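Local coordinates for protein D-hydantoinase (Ralstonia pickettii, PDB 1NFG) that probably hydrolyses the cyclic amide bond of D-hydantoin derivatives stereospecifically, using a two-zinc centre set in a TIM barrel, at residues E227-V238 / R253-C262. Sequence-based numbering, arbitrary orientation.
Sequences EIVNAPIYIVHV and RGVRALAETC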
ATOM      1  N   GLU A 227     -18.765   1.217   3.303  1.00 17.89           N
ATOM      2  CA  GLU A 227     -18.645   1.288   1.853  1.00 19.56           C
ATOM      3  C   GLU A 227     -19.813   0.588   1.167  1.00 21.18           C
ATOM      4  O   GLU A 227     -20.368   1.102   0.190  1.00 22.15           O
ATOM      5  CB  GLU A 227     -17.339   0.635   1.387  1.00 19.67           C
ATOM      6  CG  GLU A 227     -16.962   0.993  -0.042  1.00 17.54           C
ATOM      7  CD  GLU A 227     -15.685   0.318  -0.507  1.00 20.56           C
ATOM      8  OE1 GLU A 227     -14.801   0.034   0.335  1.00 19.53           O
ATOM      9  OE2 GLU A 227     -15.556   0.086  -1.728  1.00 21.50           O
ATOM     10  N   ILE A 228     -20.170  -0.594   1.675  1.00 22.22           N
ATOM     11  CA  ILE A 228     -21.271  -1.393   1.122  1.00 22.35           C
ATOM     12  C   ILE A 228     -22.601  -0.658   1.233  1.00 22.28           C
ATOM     13  O   ILE A 228     -23.362  -0.582   0.269  1.00 21.31           O
ATOM     14  CB  ILE A 228     -21.410  -2.756   1.853  1.00 22.57           C
ATOM     15  CG1 ILE A 228     -20.162  -3.607   1.615  1.00 21.75           C
ATOM     16  CG2 ILE A 228     -22.655  -3.489   1.370  1.00 20.53           C
ATOM     17  CD1 ILE A 228     -19.988  -4.033   0.177  1.00 21.95           C
ATOM     18  N   VAL A 229     -22.889  -0.136   2.418  1.00 22.73           N
ATOM     19  CA  VAL A 229     -24.128   0.597   2.622  1.00 24.41           C
ATOM     20  C   VAL A 229     -24.020   1.942   1.923  1.00 24.69           C
ATOM     21  O   VAL A 229     -25.027   2.574   1.611  1.00 25.02           O
ATOM     22  CB  VAL A 229     -24.403   0.837   4.119  1.00 24.30           C
ATOM     23  CG1 VAL A 229     -25.615   1.728   4.291  1.00 23.33           C
ATOM     24  CG2 VAL A 229     -24.623  -0.496   4.821  1.00 24.66           C
ATOM     25  N   ASN A 230     -22.784   2.359   1.659  1.00 25.08           N
ATOM     26  CA  ASN A 230     -22.511   3.640   1.019  1.00 24.66           C
ATOM     27  C   ASN A 230     -22.951   4.739   1.982  1.00 22.77           C
ATOM     28  O   ASN A 230     -23.778   5.592   1.661  1.00 21.35           O
ATOM     29  CB  ASN A 230     -23.276   3.768  -0.294  1.00 26.19           C
ATOM     30  CG  ASN A 230     -22.950   5.053  -1.020  1.00 29.91           C
ATOM     31  OD1 ASN A 230     -23.693   5.484  -1.900  1.00 33.08           O
ATOM     32  ND2 ASN A 230     -21.824   5.678  -0.657  1.00 30.65           N
ATOM     33  N   ALA A 231     -22.370   4.705   3.169  1.00 21.60           N
ATOM     34  CA  ALA A 231     -22.704   5.650   4.210  1.00 21.27           C
ATOM     35  C   ALA A 231     -21.469   6.217   4.881  1.00 20.79           C
ATOM     36  O   ALA A 231     -20.398   5.614   4.856  1.00 21.16           O
ATOM     37  CB  ALA A 231     -23.564   4.955   5.254  1.00 20.84           C
ATOM     38  N   PRO A 232     -21.603   7.400   5.486  1.00 20.05           N
ATOM     39  CA  PRO A 232     -20.464   8.006   6.171  1.00 19.11           C
ATOM     40  C   PRO A 232     -20.306   7.278   7.497  1.00 18.14           C
ATOM     41  O   PRO A 232     -21.293   6.826   8.075  1.00 18.89           O
ATOM     42  CB  PRO A 232     -20.911   9.450   6.361  1.00 19.28           C
ATOM     43  CG  PRO A 232     -22.405   9.305   6.534  1.00 19.00           C
ATOM     44  CD  PRO A 232     -22.751   8.325   5.446  1.00 18.08           C
ATOM     45  N   ILE A 233     -19.073   7.157   7.975  1.00 17.45           N
ATOM     46  CA  ILE A 233     -18.821   6.482   9.239  1.00 16.03           C
ATOM     47  C   ILE A 233     -17.709   7.220   9.966  1.00 16.73           C
ATOM     48  O   ILE A 233     -16.860   7.853   9.333  1.00 17.74           O
ATOM     49  CB  ILE A 233     -18.425   5.004   9.011  1.00 15.72           C
ATOM     50  CG1 ILE A 233     -18.339   4.275  10.346  1.00 14.77           C
ATOM     51  CG2 ILE A 233     -17.092   4.921   8.292  1.00 15.66           C
ATOM     52  CD1 ILE A 233     -18.216   2.784  10.205  1.00 16.62           C
ATOM     53  N   TYR A 234     -17.719   7.138  11.291  1.00 15.32           N
ATOM     54  CA  TYR A 234     -16.740   7.824  12.113  1.00 16.22           C
ATOM     55  C   TYR A 234     -16.049   6.833  13.043  1.00 18.63           C
ATOM     56  O   TYR A 234     -16.689   6.238  13.907  1.00 20.85           O
ATOM     57  CB  TYR A 234     -17.462   8.915  12.906  1.00 16.29           C
ATOM     58  CG  TYR A 234     -16.607   9.783  13.809  1.00 16.04           C
ATOM     59  CD1 TYR A 234     -16.223   9.344  15.073  1.00 15.84           C
ATOM     60  CD2 TYR A 234     -16.245  11.080  13.423  1.00 16.41           C
ATOM     61  CE1 TYR A 234     -15.505  10.180  15.942  1.00 17.63           C
ATOM     62  CE2 TYR A 234     -15.531  11.925  14.279  1.00 14.55           C
ATOM     63  CZ  TYR A 234     -15.167  11.470  15.536  1.00 17.39           C
ATOM     64  OH  TYR A 234     -14.486  12.301  16.395  1.00 17.28           O
ATOM     65  N   ILE A 235     -14.745   6.644  12.863  1.00 17.93           N
ATOM     66  CA  ILE A 235     -14.021   5.712  13.705  1.00 17.94           C
ATOM     67  C   ILE A 235     -13.466   6.439  14.918  1.00 19.05           C
ATOM     68  O   ILE A 235     -12.615   7.322  14.792  1.00 19.97           O
ATOM     69  CB  ILE A 235     -12.860   5.003  12.930  1.00 17.16           C
ATOM     70  CG1 ILE A 235     -13.399   3.847  12.083  1.00 16.03           C
ATOM     71  CG2 ILE A 235     -11.868   4.383  13.916  1.00 14.83           C
ATOM     72  CD1 ILE A 235     -14.486   4.205  11.131  1.00 18.61           C
ATOM     73  N   VAL A 236     -13.960   6.069  16.097  1.00 18.76           N
ATOM     74  CA  VAL A 236     -13.495   6.690  17.329  1.00 19.93           C
ATOM     75  C   VAL A 236     -12.138   6.121  17.716  1.00 19.71           C
ATOM     76  O   VAL A 236     -11.778   5.014  17.325  1.00 19.90           O
ATOM     77  CB  VAL A 236     -14.496   6.476  18.507  1.00 20.44           C
ATOM     78  CG1 VAL A 236     -15.871   6.986  18.118  1.00 19.60           C
ATOM     79  CG2 VAL A 236     -14.555   5.003  18.902  1.00 19.07           C
ATOM     80  N   HIS A 237     -11.398   6.899  18.494  1.00 20.90           N
ATOM     81  CA  HIS A 237     -10.063   6.551  18.957  1.00 21.12           C
ATOM     82  C   HIS A 237      -9.180   5.665  18.068  1.00 20.67           C
ATOM     83  O   HIS A 237      -8.960   4.494  18.371  1.00 20.65           O
ATOM     84  CB  HIS A 237     -10.124   5.953  20.373  1.00 23.91           C
ATOM     85  CG  HIS A 237     -11.098   4.823  20.528  1.00 27.35           C
ATOM     86  ND1 HIS A 237     -11.220   3.806  19.604  1.00 28.27           N
ATOM     87  CD2 HIS A 237     -11.971   4.532  21.523  1.00 27.04           C
ATOM     88  CE1 HIS A 237     -12.126   2.940  20.023  1.00 26.61           C
ATOM     89  NE2 HIS A 237     -12.596   3.358  21.183  1.00 26.77           N
ATOM     90  N   VAL A 238      -8.690   6.225  16.962  1.00 20.27           N
ATOM     91  CA  VAL A 238      -7.759   5.506  16.094  1.00 20.49           C
ATOM     92  C   VAL A 238      -6.480   5.664  16.902  1.00 20.73           C
ATOM     93  O   VAL A 238      -6.070   6.786  17.197  1.00 22.39           O
ATOM     94  CB  VAL A 238      -7.577   6.195  14.740  1.00 20.78           C
ATOM     95  CG1 VAL A 238      -6.414   5.558  13.999  1.00 18.61           C
ATOM     96  CG2 VAL A 238      -8.859   6.074  13.921  1.00 20.57           C
ATOM     97  N   ARG A 253     -10.461   4.940  -1.386  1.00 19.74           N
ATOM     98  CA  ARG A 253     -11.452   4.240  -2.188  1.00 18.63           C
ATOM     99  C   ARG A 253     -12.694   5.097  -2.367  1.00 20.10           C
ATOM    100  O   ARG A 253     -13.591   4.736  -3.116  1.00 21.71           O
ATOM    101  CB  ARG A 253     -11.864   2.934  -1.520  1.00 19.36           C
ATOM    102  CG  ARG A 253     -10.718   2.018  -1.174  1.00 20.59           C
ATOM    103  CD  ARG A 253     -11.196   0.586  -1.121  1.00 19.39           C
ATOM    104  NE  ARG A 253     -12.117   0.337  -0.019  1.00 19.34           N
ATOM    105  CZ  ARG A 253     -11.736   0.121   1.238  1.00 18.92           C
ATOM    106  NH1 ARG A 253     -10.447   0.128   1.555  1.00 13.63           N
ATOM    107  NH2 ARG A 253     -12.647  -0.120   2.175  1.00 18.46           N
ATOM    108  N   GLY A 254     -12.765   6.221  -1.661  1.00 20.28           N
ATOM    109  CA  GLY A 254     -13.929   7.079  -1.785  1.00 21.27           C
ATOM    110  C   GLY A 254     -14.934   6.914  -0.653  1.00 23.31           C
ATOM    111  O   GLY A 254     -16.017   7.511  -0.671  1.00 23.76           O
ATOM    112  N   VAL A 255     -14.587   6.100   0.337  1.00 22.08           N
ATOM    113  CA  VAL A 255     -15.478   5.895   1.463  1.00 22.74           C
ATOM    114  C   VAL A 255     -15.473   7.168   2.298  1.00 23.70           C
ATOM    115  O   VAL A 255     -14.414   7.722   2.588  1.00 24.59           O
ATOM    116  CB  VAL A 255     -15.008   4.703   2.346  1.00 22.90           C
ATOM    117  CG1 VAL A 255     -15.871   4.599   3.601  1.00 20.02           C
ATOM    118  CG2 VAL A 255     -15.083   3.405   1.554  1.00 21.05           C
ATOM    119  N   ARG A 256     -16.652   7.647   2.670  1.00 24.38           N
ATOM    120  CA  ARG A 256     -16.720   8.842   3.496  1.00 25.49           C
ATOM    121  C   ARG A 256     -16.368   8.409   4.904  1.00 24.15           C
ATOM    122  O   ARG A 256     -17.228   8.321   5.776  1.00 25.90           O
ATOM    123  CB  ARG A 256     -18.120   9.447   3.452  1.00 28.79           C
ATOM    124  CG  ARG A 256     -18.473  10.034   2.094  1.00 35.55           C
ATOM    125  CD  ARG A 256     -19.907  10.521   2.084  1.00 43.47           C
ATOM    126  NE  ARG A 256     -20.875   9.424   2.093  1.00 49.09           N
ATOM    127  CZ  ARG A 256     -22.162   9.567   2.408  1.00 52.50           C
ATOM    128  NH1 ARG A 256     -22.636  10.763   2.749  1.00 52.55           N
ATOM    129  NH2 ARG A 256     -22.975   8.516   2.372  1.00 54.57           N
ATOM    130  N   ALA A 257     -15.089   8.120   5.112  1.00 22.07           N
ATOM    131  CA  ALA A 257     -14.604   7.674   6.406  1.00 20.20           C
ATOM    132  C   ALA A 257     -13.991   8.825   7.179  1.00 19.54           C
ATOM    133  O   ALA A 257     -13.189   9.588   6.636  1.00 20.86           O
ATOM    134  CB  ALA A 257     -13.573   6.574   6.219  1.00 18.92           C
ATOM    135  N   LEU A 258     -14.379   8.949   8.443  1.00 17.55           N
ATOM    136  CA  LEU A 258     -13.858   9.998   9.305  1.00 16.08           C
ATOM    137  C   LEU A 258     -13.247   9.276  10.477  1.00 15.24           C
ATOM    138  O   LEU A 258     -13.626   8.146  10.760  1.00 16.98           O
ATOM    139  CB  LEU A 258     -14.978  10.905   9.813  1.00 15.13           C
ATOM    140  CG  LEU A 258     -16.016  11.359   8.790  1.00 17.51           C
ATOM    141  CD1 LEU A 258     -17.019  12.262   9.466  1.00 17.08           C
ATOM    142  CD2 LEU A 258     -15.330  12.083   7.638  1.00 20.06           C
ATOM    143  N   ALA A 259     -12.307   9.921  11.155  1.00 13.42           N
ATOM    144  CA  ALA A 259     -11.677   9.312  12.305  1.00 15.02           C
ATOM    145  C   ALA A 259     -11.166  10.382  13.260  1.00 16.44           C
ATOM    146  O   ALA A 259     -11.112  11.562  12.917  1.00 16.18           O
ATOM    147  CB  ALA A 259     -10.539   8.410  11.858  1.00 14.82           C
ATOM    148  N   GLU A 260     -10.791   9.954  14.459  1.00 17.74           N
ATOM    149  CA  GLU A 260     -10.286  10.851  15.491  1.00 18.83           C
ATOM    150  C   GLU A 260      -9.249  10.105  16.323  1.00 18.78           C
ATOM    151  O   GLU A 260      -9.001   8.921  16.096  1.00 18.72           O
ATOM    152  CB  GLU A 260     -11.432  11.278  16.415  1.00 19.73           C
ATOM    153  CG  GLU A 260     -12.215  10.088  16.998  1.00 22.35           C
ATOM    154  CD  GLU A 260     -12.798  10.358  18.385  1.00 24.48           C
ATOM    155  OE1 GLU A 260     -13.487  11.387  18.555  1.00 25.84           O
ATOM    156  OE2 GLU A 260     -12.572   9.537  19.306  1.00 22.30           O
ATOM    157  N   THR A 261      -8.630  10.808  17.269  1.00 18.70           N
ATOM    158  CA  THR A 261      -7.682  10.185  18.195  1.00 19.37           C
ATOM    159  C   THR A 261      -7.985  10.805  19.544  1.00 19.52           C
ATOM    160  O   THR A 261      -8.842  11.695  19.647  1.00 18.53           O
ATOM    161  CB  THR A 261      -6.208  10.476  17.897  1.00 17.50           C
ATOM    162  OG1 THR A 261      -6.013  10.566  16.490  1.00 26.50           O
ATOM    163  CG2 THR A 261      -5.344   9.342  18.432  1.00 11.82           C
ATOM    164  N   CYS A 262      -7.280  10.349  20.570  1.00 16.99           N
ATOM    165  CA  CYS A 262      -7.517  10.868  21.891  1.00 18.31           C
ATOM    166  C   CYS A 262      -6.197  11.187  22.561  1.00 19.70           C
ATOM    167  O   CYS A 262      -5.221  10.455  22.434  1.00 20.72           O
ATOM    168  CB  CYS A 262      -8.340   9.857  22.706  1.00 17.54           C
ATOM    169  SG  CYS A 262      -9.933   9.394  21.911  1.00 15.93           S
TER
HETATM  170  O   HOH W   1     -19.249   6.187   2.186  1.00 17.02           O
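Glu260 bends back against Tyr234, crossing it at about a right angle, and its carboxylate serves two donors of segment 227-238. Tyr234 OH gives its proton to Glu260 OE1 (2.5 Å), which lies in the plane of the phenol ring, while the ring and carboxylate planes stand 64° apart. The other oxygen, OE2, turns its anti lone pair to the backbone N of His237, 3.0 Å away in an almost straight bond (178°). A chi1 of 53° places Glu260 CG between its own backbone N and carbonyl carbon, and the bend at chi2 turns the carboxylate toward segment 227-238. Leu258 CB lies obliquely to the Tyr234 ring, 3.8 Å from CD2. Strands 233-235 and 257-259 are parallel neighbours in the TIM barrel, joined by helix 241-253 in a beta-alpha-beta crossover; Ile235 N to Leu258 O (2.8 Å) is one of their backbone bonds. Ile233, Ile235, Ala257 and Ala259 point to the other face of the sheet, where helices 212-229 and 241-253 cover them. His237 is a zinc ligand, and Glu260 OE2 also bonds ND1 of the zinc ligand His57, so this carboxylate is a second-shell group that probably helps to position both zinc-ligating histidines. At the opposite end, Arg256 lays one face of its guanidinium over Pro232 CD, and its NH2 makes a weak bond to Asn230 O. A water bridges Ala231 O and Arg256 N. Arg253 and Glu227 form a salt bridge, side-on, with NE (2.7 Å) and NH2 both reaching OE1, which lies in the guanidinium plane although the two planar groups are tilted against each other.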